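Local coordinates for protein peptide methionine sulfoxide reductase msrA/msrB (Neisseria gonorrhoeae, PDB 2H30) that can use electrons from DsbD, through its N-terminal thioredoxin domain, to reduce the downstream methionine sulfoxide reductase domains that repair oxidised methionine, at residues Leu52-Leu57 against Gln92-Gly97; Ala147-Arg152 against Ala156-Leu161. The protein carries 2 engineered substitutions. One frame throughout, in Å; residues are numbered along the deposited sequence.

Contact 1: residues Leu52-Leu57 against Gln92-Gly97; sequences LCLSEL and QKWYAG
Two leucines of helix 51-64, L54 and L57, meet the aromatic pair W94 and Y95 across a shallow interface, a compact example of two helices joined by side-chain ends while their backbones stay well apart. Even the nearest CA atoms, those of L54 and Y95, are 10.6 Å from each other. Along 92-97, W94 is the first residue to touch, and it carries the closest approach. With CG anti to the backbone N (chi1 166°), the six-membered ring brings its edge to L54, so that L54 CD2 lies in the ring plane, 3.8 Å from W94 CH2. The neighbouring ring atom, W94 CZ2, is 4.1 Å from the same methyl, L54 CD2, which therefore sits against one corner of the indole. The indole also makes a cation-pi contact with K86 and touches S48 in a loop. Y95 follows with a looser touch, its ring meeting L57 edge-on at 4.4 Å between Y95 CE1 and L57 CD1. The tyrosine side chain also rests on V105 of strand 105-107, which ties this end of the contact to the sheet. The contact thus joins the helix carrying C53, consistent with the C-x-x-C helix of a thioredoxin fold, to the short helix 90-95 through side-chain ends.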
ATOM      1  N   LEU A  52     -11.578   6.720  -6.698  1.00 13.22           N
ATOM      2  CA  LEU A  52     -10.327   6.719  -7.420  1.00 13.43           C
ATOM      3  C   LEU A  52      -9.484   5.538  -6.959  1.00 13.67           C
ATOM      4  O   LEU A  52      -8.894   4.820  -7.763  1.00 13.31           O
ATOM      5  CB  LEU A  52      -9.586   8.037  -7.129  1.00 15.39           C
ATOM      6  CG  LEU A  52      -8.273   8.191  -7.890  1.00 18.06           C
ATOM      7  CD1 LEU A  52      -8.462   8.134  -9.431  1.00 19.71           C
ATOM      8  CD2 LEU A  52      -7.598   9.537  -7.423  1.00 16.82           C
ATOM      9  N   CYS A  53      -9.407   5.371  -5.634  1.00 12.99           N
ATOM     10  CA  CYS A  53      -8.701   4.213  -5.126  1.00 13.52           C
ATOM     11  C   CYS A  53      -9.260   2.933  -5.704  1.00 12.55           C
ATOM     12  O   CYS A  53      -8.466   2.054  -6.176  1.00 11.95           O
ATOM     13  CB  CYS A  53      -8.913   4.077  -3.626  1.00 13.99           C
ATOM     14  SG  CYS A  53      -7.936   5.275  -2.669  1.00 17.34           S
ATOM     15  N   LEU A  54     -10.600   2.765  -5.700  1.00 13.17           N
ATOM     16  CA  LEU A  54     -11.152   1.518  -6.244  1.00 13.12           C
ATOM     17  C   LEU A  54     -10.790   1.331  -7.723  1.00 13.75           C
ATOM     18  O   LEU A  54     -10.471   0.218  -8.176  1.00 13.33           O
ATOM     19  CB  LEU A  54     -12.663   1.425  -6.096  1.00 14.88           C
ATOM     20  CG  LEU A  54     -13.167   1.612  -4.676  1.00 16.11           C
ATOM     21  CD1 LEU A  54     -14.663   1.368  -4.790  1.00 18.11           C
ATOM     22  CD2 LEU A  54     -12.558   0.476  -3.901  1.00 19.24           C
ATOM     23  N   SER A  55     -10.782   2.449  -8.463  1.00 13.20           N
ATOM     24  CA  SER A  55     -10.460   2.359  -9.921  1.00 13.10           C
ATOM     25  C   SER A  55      -9.030   1.924 -10.191  1.00 12.89           C
ATOM     26  O   SER A  55      -8.705   1.516 -11.317  1.00 14.94           O
ATOM     27  CB  SER A  55     -10.711   3.727 -10.562  1.00 12.05           C
ATOM     28  OG  SER A  55      -9.674   4.651 -10.252  1.00 13.53           O
ATOM     29  N   GLU A  56      -8.172   2.078  -9.159  1.00 11.91           N
ATOM     30  CA  GLU A  56      -6.754   1.842  -9.293  1.00 13.08           C
ATOM     31  C   GLU A  56      -6.343   0.457  -8.722  1.00 11.30           C
ATOM     32  O   GLU A  56      -5.165   0.082  -8.819  1.00 13.37           O
ATOM     33  CB  GLU A  56      -5.982   2.941  -8.568  1.00 13.56           C
ATOM     34  CG  GLU A  56      -6.041   4.281  -9.277  1.00 14.12           C
ATOM     35  CD  GLU A  56      -5.352   5.405  -8.450  1.00 18.56           C
ATOM     36  OE1 GLU A  56      -4.942   5.142  -7.294  1.00 19.92           O
ATOM     37  OE2 GLU A  56      -5.203   6.545  -8.967  1.00 19.36           O
ATOM     38  N   LEU A  57      -7.291  -0.283  -8.170  1.00 12.61           N
ATOM     39  CA  LEU A  57      -6.947  -1.630  -7.574  1.00 11.94           C
ATOM     40  C   LEU A  57      -6.404  -2.580  -8.657  1.00 12.05           C
ATOM     41  O   LEU A  57      -5.387  -3.256  -8.426  1.00 13.99           O
ATOM     42  CB  LEU A  57      -8.132  -2.264  -6.871  1.00 13.55           C
ATOM     43  CG  LEU A  57      -8.606  -1.562  -5.603  1.00 15.92           C
ATOM     44  CD1 LEU A  57      -9.910  -2.175  -5.180  1.00 16.72           C
ATOM     45  CD2 LEU A  57      -7.524  -1.726  -4.526  1.00 18.40           C
ATOM     46  N   GLN A  92     -13.683  -6.742   5.390  1.00 18.06           N
ATOM     47  CA  GLN A  92     -13.275  -7.957   4.695  1.00 17.97           C
ATOM     48  C   GLN A  92     -14.436  -8.613   3.935  1.00 19.47           C
ATOM     49  O   GLN A  92     -14.253  -9.184   2.871  1.00 20.16           O
ATOM     50  CB  GLN A  92     -12.624  -8.937   5.688  1.00 19.33           C
ATOM     51  CG  GLN A  92     -11.304  -8.503   6.320  1.00 17.34           C
ATOM     52  CD  GLN A  92     -11.445  -7.650   7.569  1.00 19.66           C
ATOM     53  OE1 GLN A  92     -12.448  -6.948   7.775  1.00 19.23           O
ATOM     54  NE2 GLN A  92     -10.386  -7.628   8.390  1.00 21.89           N
ATOM     55  N   LYS A  93     -15.634  -8.557   4.521  1.00 19.83           N
ATOM     56  CA  LYS A  93     -16.822  -9.090   3.877  1.00 20.85           C
ATOM     57  C   LYS A  93     -17.144  -8.333   2.587  1.00 19.45           C
ATOM     58  O   LYS A  93     -17.407  -8.954   1.586  1.00 22.06           O
ATOM     59  CB  LYS A  93     -18.014  -9.056   4.854  1.00 22.24           C
ATOM     60  CG  LYS A  93     -19.248  -9.741   4.250  1.00 28.62           C
ATOM     61  CD  LYS A  93     -18.923 -11.087   3.528  1.00 36.93           C
ATOM     62  CE  LYS A  93     -18.034 -12.066   4.374  1.00 41.95           C
ATOM     63  NZ  LYS A  93     -16.942 -12.713   3.546  1.00 42.65           N
ATOM     64  N   TRP A  94     -17.040  -7.020   2.641  1.00 19.38           N
ATOM     65  CA  TRP A  94     -17.241  -6.161   1.460  1.00 18.20           C
ATOM     66  C   TRP A  94     -16.136  -6.489   0.444  1.00 17.34           C
ATOM     67  O   TRP A  94     -16.389  -6.699  -0.744  1.00 17.89           O
ATOM     68  CB  TRP A  94     -17.191  -4.687   1.876  1.00 17.86           C
ATOM     69  CG  TRP A  94     -17.053  -3.815   0.666  1.00 18.04           C
ATOM     70  CD1 TRP A  94     -18.033  -3.461  -0.233  1.00 20.73           C
ATOM     71  CD2 TRP A  94     -15.822  -3.291   0.154  1.00 17.93           C
ATOM     72  NE1 TRP A  94     -17.499  -2.670  -1.234  1.00 20.14           N
ATOM     73  CE2 TRP A  94     -16.140  -2.577  -1.035  1.00 19.06           C
ATOM     74  CE3 TRP A  94     -14.480  -3.344   0.598  1.00 17.98           C
ATOM     75  CZ2 TRP A  94     -15.169  -1.917  -1.802  1.00 17.96           C
ATOM     76  CZ3 TRP A  94     -13.506  -2.680  -0.165  1.00 17.92           C
ATOM     77  CH2 TRP A  94     -13.857  -1.989  -1.359  1.00 17.51           C
ATOM     78  N   TYR A  95     -14.882  -6.516   0.917  1.00 17.08           N
ATOM     79  CA  TYR A  95     -13.785  -6.687  -0.034  1.00 17.12           C
ATOM     80  C   TYR A  95     -13.767  -8.039  -0.727  1.00 18.00           C
ATOM     81  O   TYR A  95     -13.330  -8.185  -1.870  1.00 17.28           O
ATOM     82  CB  TYR A  95     -12.454  -6.378   0.655  1.00 16.59           C
ATOM     83  CG  TYR A  95     -11.287  -6.410  -0.318  1.00 15.58           C
ATOM     84  CD1 TYR A  95     -11.215  -5.459  -1.343  1.00 16.77           C
ATOM     85  CD2 TYR A  95     -10.383  -7.440  -0.302  1.00 16.68           C
ATOM     86  CE1 TYR A  95     -10.193  -5.502  -2.258  1.00 16.36           C
ATOM     87  CE2 TYR A  95      -9.349  -7.515  -1.261  1.00 16.04           C
ATOM     88  CZ  TYR A  95      -9.275  -6.518  -2.202  1.00 16.07           C
ATOM     89  OH  TYR A  95      -8.285  -6.580  -3.144  1.00 19.37           O
ATOM     90  N   ALA A  96     -14.302  -9.072  -0.047  1.00 18.46           N
ATOM     91  CA  ALA A  96     -14.364 -10.396  -0.650  1.00 21.89           C
ATOM     92  C   ALA A  96     -15.229 -10.413  -1.931  1.00 22.66           C
ATOM     93  O   ALA A  96     -15.052 -11.272  -2.774  1.00 24.11           O
ATOM     94  CB  ALA A  96     -14.868 -11.423   0.385  1.00 23.36           C
ATOM     95  N   GLY A  97     -16.119  -9.427  -2.106  1.00 21.47           N
ATOM     96  CA  GLY A  97     -16.866  -9.309  -3.368  1.00 21.18           C
ATOM     97  C   GLY A  97     -16.106  -8.755  -4.571  1.00 22.06           C
ATOM     98  O   GLY A  97     -16.612  -8.773  -5.695  1.00 21.69           O
TER

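Contact 2: residues Ala147-Arg152 against Ala156-Leu161; sequences ALALIR and ADLGSL
Apolar packing between L150 and L158, with A149 and A156 beside them, folds the segment 156-161 back against helix 144-152 and illustrates how apolar side chains can join a chain end to a helix. The two leucine side chains meet at about a right angle. L150 CD2 comes within 3.8 Å of L158 CD1, while L158 CD2 also packs on L150 CG, so that both methyls of L158 bear on L150 CG from the same side. L158 reaches this place with CG beside the backbone N (chi1 -53°). Next to them the methyls of A149 and A156 touch, CB to CB, at 3.9 Å. A149 CB has two more neighbours, L158 CD2 at 4.3 Å and, at the margin, L161 CD1 at 4.5 Å.

Polar bonds within 156-161 shape the turn itself. The D157 carboxylate takes S160 N on OD1 at 3.2 Å and S160 OG on OD2 at 2.6 Å, the hydroxyl arriving from above the carboxylate plane, 60° out of it. Two bonds to one residue should limit rotation of the acid. L161 N adds a backbone bond to L158 O. Outside the two segments, R136 of strand 134-139 holds A156 O, and Q146 of helix 144-152 holds L158 O. The result is an Asx motif, D157 OD1 accepting from S160 N three residues on, beside a 3-10 turn, laid over the C-terminal helix of the thioredoxin fold.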
ATOM      1  N   ALA A 147       5.988   5.216  -9.948  1.00 11.80           N
ATOM      2  CA  ALA A 147       6.198   4.081  -9.011  1.00 11.81           C
ATOM      3  C   ALA A 147       7.532   3.380  -9.283  1.00 12.72           C
ATOM      4  O   ALA A 147       8.283   3.042  -8.382  1.00 13.28           O
ATOM      5  CB  ALA A 147       5.017   3.086  -9.113  1.00 12.06           C
ATOM      6  N   LEU A 148       7.839   3.177 -10.568  1.00 12.38           N
ATOM      7  CA  LEU A 148       9.128   2.553 -10.870  1.00 12.07           C
ATOM      8  C   LEU A 148      10.307   3.430 -10.479  1.00 12.29           C
ATOM      9  O   LEU A 148      11.338   2.889 -10.045  1.00 13.91           O
ATOM     10  CB  LEU A 148       9.153   2.237 -12.390  1.00 13.28           C
ATOM     11  CG  LEU A 148       8.254   1.064 -12.797  1.00 13.32           C
ATOM     12  CD1 LEU A 148       8.177   1.067 -14.314  1.00 15.39           C
ATOM     13  CD2 LEU A 148       8.765  -0.314 -12.292  1.00 14.34           C
ATOM     14  N   ALA A 149      10.167   4.753 -10.692  1.00 12.66           N
ATOM     15  CA  ALA A 149      11.214   5.693 -10.325  1.00 14.15           C
ATOM     16  C   ALA A 149      11.445   5.622  -8.808  1.00 15.15           C
ATOM     17  O   ALA A 149      12.593   5.495  -8.337  1.00 16.84           O
ATOM     18  CB  ALA A 149      10.816   7.089 -10.751  1.00 14.65           C
ATOM     19  N   LEU A 150      10.341   5.543  -8.050  1.00 14.37           N
ATOM     20  CA  LEU A 150      10.497   5.502  -6.567  1.00 16.15           C
ATOM     21  C   LEU A 150      11.182   4.234  -6.066  1.00 16.81           C
ATOM     22  O   LEU A 150      11.957   4.254  -5.090  1.00 17.54           O
ATOM     23  CB  LEU A 150       9.130   5.544  -5.876  1.00 17.64           C
ATOM     24  CG  LEU A 150       8.391   6.857  -5.788  1.00 21.41           C
ATOM     25  CD1 LEU A 150       7.091   6.532  -4.986  1.00 23.74           C
ATOM     26  CD2 LEU A 150       9.249   7.823  -4.964  1.00 25.60           C
ATOM     27  N   ILE A 151      10.922   3.087  -6.685  1.00 15.22           N
ATOM     28  CA  ILE A 151      11.522   1.829  -6.185  1.00 17.81           C
ATOM     29  C   ILE A 151      12.997   1.782  -6.540  1.00 20.89           C
ATOM     30  O   ILE A 151      13.765   1.092  -5.857  1.00 21.14           O
ATOM     31  CB  ILE A 151      10.804   0.535  -6.589  1.00 18.83           C
ATOM     32  CG1 ILE A 151      10.868   0.285  -8.090  1.00 19.74           C
ATOM     33  CG2 ILE A 151       9.328   0.555  -6.128  1.00 18.89           C
ATOM     34  CD1 ILE A 151      10.325  -1.148  -8.464  1.00 18.77           C
ATOM     35  N   ARG A 152      13.370   2.534  -7.575  1.00 18.41           N
ATOM     36  CA  ARG A 152      14.775   2.671  -7.925  1.00 20.19           C
ATOM     37  C   ARG A 152      15.466   3.715  -7.062  1.00 20.36           C
ATOM     38  O   ARG A 152      16.610   3.464  -6.629  1.00 23.62           O
ATOM     39  CB  ARG A 152      14.956   3.018  -9.400  1.00 19.88           C
ATOM     40  CG  ARG A 152      16.393   2.864  -9.847  1.00 24.20           C
ATOM     41  CD  ARG A 152      16.590   3.479 -11.197  1.00 23.97           C
ATOM     42  NE  ARG A 152      16.524   4.913 -11.111  1.00 25.52           N
ATOM     43  CZ  ARG A 152      15.592   5.688 -11.640  1.00 25.44           C
ATOM     44  NH1 ARG A 152      14.591   5.175 -12.327  1.00 23.56           N
ATOM     45  NH2 ARG A 152      15.654   6.993 -11.465  1.00 29.12           N
ATOM     46  N   ALA A 156      13.543  10.170  -5.951  1.00 21.86           N
ATOM     47  CA  ALA A 156      13.134  10.549  -7.299  1.00 21.55           C
ATOM     48  C   ALA A 156      12.259  11.767  -7.383  1.00 20.63           C
ATOM     49  O   ALA A 156      11.275  11.918  -6.634  1.00 21.25           O
ATOM     50  CB  ALA A 156      12.402   9.364  -7.981  1.00 21.17           C
ATOM     51  N   ASP A 157      12.497  12.597  -8.414  1.00 20.62           N
ATOM     52  CA  ASP A 157      11.662  13.697  -8.695  1.00 21.79           C
ATOM     53  C   ASP A 157      10.392  13.273  -9.442  1.00 21.59           C
ATOM     54  O   ASP A 157      10.409  13.086 -10.671  1.00 22.59           O
ATOM     55  CB  ASP A 157      12.423  14.731  -9.559  1.00 22.86           C
ATOM     56  CG  ASP A 157      11.558  15.901  -9.969  1.00 28.78           C
ATOM     57  OD1 ASP A 157      10.304  15.931  -9.723  1.00 29.16           O
ATOM     58  OD2 ASP A 157      12.146  16.834 -10.586  1.00 32.04           O
ATOM     59  N   LEU A 158       9.301  13.067  -8.727  1.00 20.74           N
ATOM     60  CA  LEU A 158       8.098  12.619  -9.383  1.00 20.49           C
ATOM     61  C   LEU A 158       7.340  13.664 -10.186  1.00 20.56           C
ATOM     62  O   LEU A 158       6.598  13.359 -11.107  1.00 20.88           O
ATOM     63  CB  LEU A 158       7.185  11.958  -8.329  1.00 20.74           C
ATOM     64  CG  LEU A 158       7.858  10.877  -7.514  1.00 20.54           C
ATOM     65  CD1 LEU A 158       6.789  10.308  -6.566  1.00 24.99           C
ATOM     66  CD2 LEU A 158       8.437   9.757  -8.341  1.00 18.75           C
ATOM     67  N   GLY A 159       7.450  14.933  -9.799  1.00 21.71           N
ATOM     68  CA  GLY A 159       6.801  16.010 -10.522  1.00 21.49           C
ATOM     69  C   GLY A 159       7.212  16.132 -11.972  1.00 20.72           C
ATOM     70  O   GLY A 159       6.414  16.523 -12.774  1.00 22.19           O
ATOM     71  N   SER A 160       8.448  15.743 -12.306  1.00 20.29           N
ATOM     72  CA  SER A 160       8.898  15.847 -13.678  1.00 20.85           C
ATOM     73  C   SER A 160       8.171  14.881 -14.604  1.00 20.07           C
ATOM     74  O   SER A 160       8.200  15.053 -15.809  1.00 20.99           O
ATOM     75  CB  SER A 160      10.409  15.710 -13.734  1.00 21.11           C
ATOM     76  OG  SER A 160      10.921  16.772 -12.922  1.00 27.00           O
ATOM     77  N   LEU A 161       7.490  13.871 -14.010  1.00 18.92           N
ATOM     78  CA  LEU A 161       6.648  12.895 -14.726  1.00 19.08           C
ATOM     79  C   LEU A 161       5.110  13.078 -14.531  1.00 20.95           C
ATOM     80  O   LEU A 161       4.305  12.238 -14.987  1.00 20.72           O
ATOM     81  CB  LEU A 161       6.991  11.472 -14.183  1.00 17.47           C
ATOM     82  CG  LEU A 161       8.363  10.983 -14.524  1.00 17.18           C
ATOM     83  CD1 LEU A 161       8.702   9.775 -13.668  1.00 18.95           C
ATOM     84  CD2 LEU A 161       8.431  10.583 -16.008  1.00 18.05           C
TER

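Overall arrangement
Contact 1 closes before contact 2 opens, so the two stand in series, their centres 26 Å apart and their nearest atoms about 10 Å apart without touching. What relates them is the mixed sheet. Helix 51-64 follows strand 41-45 and returns to it through the salt bridge of E56 to K44; helix 144-152 reaches the same strand through A147 and I151 on L42. E56 also bonds S141, in the loop between outermost strand 134-139 and helix 144-152. Contact 1 thus lies by the presumed redox end of the fold, whereas contact 2 closes the chain's C-terminal side against that outermost strand.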